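Local coordinates for phenazine biosynthesis protein PhzF family (Enterococcus faecalis, PDB 1S7J) that belongs to the PhzF family of phenazine biosynthesis-like proteins and is probably an isomerase, at residues 12-15 with 16-19; 76-79 with 80-84. All coordinates share one frame; numbering follows the deposited sequence.

Interaction 1: residues 12-15 with 16-19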
# COMPACT_ATOMS: atom_id res chain seq x y z
N ALA A 12 -6.09 5.57 -6.74
CA ALA A 12 -6.04 6.42 -7.93
C ALA A 12 -7.40 6.89 -8.35
O ALA A 12 -8.36 6.13 -8.30
CB ALA A 12 -5.38 5.67 -9.06
N GLU A 13 -7.48 8.12 -8.81
CA GLU A 13 -8.71 8.75 -9.29
C GLU A 13 -8.88 8.46 -10.80
O GLU A 13 -9.99 8.48 -11.35
CB GLU A 13 -8.64 10.26 -8.99
CG GLU A 13 -9.93 10.93 -8.52
CD GLU A 13 -9.82 12.45 -8.39
OE1 GLU A 13 -10.84 13.08 -8.02
OE2 GLU A 13 -8.72 13.01 -8.64
N GLU A 14 -7.73 8.28 -11.46
CA GLU A 14 -7.67 8.03 -12.91
C GLU A 14 -6.59 6.96 -13.16
O GLU A 14 -5.74 6.72 -12.31
CB GLU A 14 -7.29 9.31 -13.65
CG GLU A 14 -5.93 9.88 -13.25
CD GLU A 14 -5.48 11.05 -14.13
OE1 GLU A 14 -6.04 12.16 -13.97
OE2 GLU A 14 -4.56 10.86 -14.95
N VAL A 15 -6.64 6.31 -14.33
CA VAL A 15 -5.65 5.28 -14.65
C VAL A 15 -4.25 5.86 -14.78
O VAL A 15 -4.08 7.07 -14.99
CB VAL A 15 -6.00 4.48 -15.96
CG1 VAL A 15 -7.37 3.77 -15.82
CG2 VAL A 15 -6.00 5.41 -17.15
N PHE A 16 -3.26 4.98 -14.67
CA PHE A 16 -1.83 5.33 -14.74
C PHE A 16 -1.32 5.95 -13.43
O PHE A 16 -0.13 6.24 -13.30
CB PHE A 16 -1.53 6.26 -15.94
CG PHE A 16 -2.02 5.74 -17.24
CD1 PHE A 16 -2.65 6.59 -18.15
CD2 PHE A 16 -1.91 4.39 -17.56
CE1 PHE A 16 -3.18 6.10 -19.35
CE2 PHE A 16 -2.42 3.89 -18.75
CZ PHE A 16 -3.06 4.74 -19.65
N LYS A 17 -2.23 6.15 -12.47
CA LYS A 17 -1.86 6.70 -11.17
C LYS A 17 -2.07 5.63 -10.09
O LYS A 17 -2.35 4.47 -10.40
CB LYS A 17 -2.68 7.96 -10.86
CG LYS A 17 -2.44 9.10 -11.83
CD LYS A 17 -3.00 10.41 -11.31
CE LYS A 17 -2.21 10.95 -10.10
NZ LYS A 17 -2.48 10.23 -8.81
N GLY A 18 -1.94 6.01 -8.83
CA GLY A 18 -2.12 5.05 -7.76
C GLY A 18 -1.16 3.87 -7.83
O GLY A 18 -0.06 3.98 -8.36
N ASN A 19 -1.59 2.73 -7.29
CA ASN A 19 -0.77 1.52 -7.28
C ASN A 19 -1.60 0.40 -7.88
O ASN A 19 -2.65 0.04 -7.36
CB ASN A 19 -0.37 1.19 -5.83
CG ASN A 19 0.78 0.17 -5.75
OD1 ASN A 19 1.06 -0.56 -6.71
ND2 ASN A 19 1.42 0.12 -4.60

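Interaction 2: residues 76-79 with 80-84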
# COMPACT_ATOMS: atom_id res chain seq x y z
N LEU A 76 -7.40 -3.52 -1.10
CA LEU A 76 -8.34 -2.49 -1.46
C LEU A 76 -8.88 -2.79 -2.84
O LEU A 76 -10.07 -2.63 -3.11
CB LEU A 76 -7.63 -1.13 -1.45
CG LEU A 76 -8.43 0.15 -1.73
CD1 LEU A 76 -7.69 1.33 -1.14
CD2 LEU A 76 -8.68 0.35 -3.22
N ALA A 77 -7.98 -3.23 -3.73
CA ALA A 77 -8.33 -3.58 -5.09
C ALA A 77 -9.32 -4.71 -5.12
O ALA A 77 -10.33 -4.63 -5.82
CB ALA A 77 -7.07 -3.94 -5.89
N THR A 78 -9.03 -5.78 -4.38
CA THR A 78 -9.92 -6.94 -4.32
C THR A 78 -11.27 -6.55 -3.78
O THR A 78 -12.29 -7.12 -4.16
CB THR A 78 -9.36 -8.00 -3.43
OG1 THR A 78 -8.11 -8.44 -3.94
CG2 THR A 78 -10.30 -9.19 -3.38
N ALA A 79 -11.28 -5.61 -2.85
CA ALA A 79 -12.50 -5.12 -2.25
C ALA A 79 -13.29 -4.37 -3.32
O ALA A 79 -14.49 -4.60 -3.52
CB ALA A 79 -12.18 -4.19 -1.08
N PHE A 80 -12.59 -3.46 -3.99
CA PHE A 80 -13.16 -2.65 -5.04
C PHE A 80 -13.92 -3.47 -6.08
O PHE A 80 -15.03 -3.12 -6.44
CB PHE A 80 -12.05 -1.83 -5.71
CG PHE A 80 -12.46 -1.17 -7.00
CD1 PHE A 80 -13.07 0.07 -7.00
CD2 PHE A 80 -12.19 -1.78 -8.23
CE1 PHE A 80 -13.42 0.69 -8.19
CE2 PHE A 80 -12.54 -1.17 -9.41
CZ PHE A 80 -13.15 0.06 -9.40
N VAL A 81 -13.32 -4.56 -6.56
CA VAL A 81 -14.00 -5.38 -7.56
C VAL A 81 -15.15 -6.20 -7.01
O VAL A 81 -16.06 -6.55 -7.76
CB VAL A 81 -13.02 -6.27 -8.34
CG1 VAL A 81 -11.64 -5.70 -8.30
CG2 VAL A 81 -13.07 -7.69 -7.89
N LEU A 82 -15.08 -6.59 -5.73
CA LEU A 82 -16.18 -7.35 -5.14
C LEU A 82 -17.37 -6.40 -4.95
O LEU A 82 -18.51 -6.75 -5.28
CB LEU A 82 -15.77 -7.97 -3.81
CG LEU A 82 -14.93 -9.24 -3.90
CD1 LEU A 82 -14.44 -9.65 -2.54
CD2 LEU A 82 -15.72 -10.37 -4.55
N PHE A 83 -17.09 -5.20 -4.48
CA PHE A 83 -18.12 -4.20 -4.26
C PHE A 83 -18.80 -3.73 -5.54
O PHE A 83 -20.01 -3.49 -5.56
CB PHE A 83 -17.53 -2.96 -3.56
CG PHE A 83 -17.39 -3.10 -2.06
CD1 PHE A 83 -16.13 -3.01 -1.45
CD2 PHE A 83 -18.51 -3.28 -1.25
CE1 PHE A 83 -16.00 -3.10 -0.05
CE2 PHE A 83 -18.39 -3.38 0.14
CZ PHE A 83 -17.13 -3.28 0.74
N ASN A 84 -18.01 -3.56 -6.60
CA ASN A 84 -18.54 -3.08 -7.86
C ASN A 84 -18.95 -4.09 -8.90
O ASN A 84 -19.71 -3.77 -9.79
CB ASN A 84 -17.56 -2.06 -8.48
CG ASN A 84 -17.39 -0.83 -7.65
OD1 ASN A 84 -18.12 0.13 -7.82
ND2 ASN A 84 -16.46 -0.88 -6.72

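Interaction 1: residues 12-15 with 16-19
Val15 and Phe16 stand side by side at the corner of a type II beta turn that runs from Glu14 to Lys17, in the loop of a beta-hairpin formed by strands 2-10 and 19-25. One methyl of Val15 makes a CH-pi contact: Val15 CG2 sits over a face of the Phe16 ring, 3.7 Å from the ring centroid and only 14° off the normal. In Val15 this methyl lies between the backbone N and the carbonyl carbon, while Phe16 holds CG beside its own backbone N at chi1 -53°, which sets the ring alongside the Val15 side chain. The positive phi of Phe16, 78°, is that expected at the third position of such a turn, and its backbone N is hydrogen-bonded to Asp9.

Across the turn, Glu14 and Lys17 meet through their aliphatic parts: CG of Glu14 lies 3.6 Å from CD of Lys17. The lysine chain then bends near its end, carrying the ammonium away to a hydrogen bond with the hydroxyl of Tyr226; Lys17 NZ remains 6.5 Å from Glu14 OE2, so the opposite charges do not pair directly. Nearer the strands, Ala12 points its methyl at the returning chain. Gly18, with its positive phi, leaves room for it, and Ala12 CB settles 3.5 Å from Gly18 N.

Interaction 2: residues 76-79 with 80-84
Ala79 meets Phe83 one helical turn further on, and the two are joined through both backbone and side chain. Phe83 N donates to Ala79 O over 2.8 Å, with an N-H...O angle of 168°, and reaches the oxygen nearly along the C=O axis. Phe83 keeps CG beside its backbone N, which lays the ring back along the helix: Phe83 CD1 comes to 3.1 Å from Ala79 O, the oxygen lying oblique to the ring, and Phe83 CE1 reaches Ala79 CB at 4.1 Å.

Phe80 takes the other course. Its CG is anti to the backbone N, chi1 168°, and the ring leads away from the preceding turn, although Phe80 CB still packs 3.3 Å from Ala77 O. Phe80 N donates to Leu76 O at 2.8 Å. Both backbone bonds are i to i+4 bonds of alpha-helix 72-85, and Val81 N to Ala77 O and Leu82 N to Thr78 O lie between them; the last is the most bent of the four, at 147°. The helix packs against strands of the surrounding fold: Ala77 and Val81 touch Val8 and Val23, Phe80 also rests on Val8, and Leu82 and Phe83 lie on Leu93 of strand 92-97. Thr78 OG1 turns back to hydrogen-bond with Ala74 O.

Toward the end of the helix, Phe80 O accepts two donors from one residue. Asn84 N binds it through the backbone, and Asn84 ND2 gives Phe80 O a nearly straight bond of 2.7 Å, with the oxygen in the plane of the side-chain amide. The same ND2 also hydrogen-bonds to the hydroxyl of Tyr111.

In the fold
Interaction 1 and interaction 2 lie in series along the chain, their centres about 15 Å apart and their nearest atoms about 6 Å apart, without touching. The strands flanking the loop that holds residues 12-18 connect them: strands 2-10 and 19-25 are joined by that loop and also contribute to the surface on which helix 72-85 rests, with Leu76 against Ala10 at the end of strand 2-10 and Phe11 just beyond it, and Ala77 against Val23 of strand 19-25. Interaction 2 lies closer to Glu46, the predicted active-site residue: about 8 Å separates the side chains of Ala77 and Glu46, against about 12 Å from Gly18 to the Glu46 side chain.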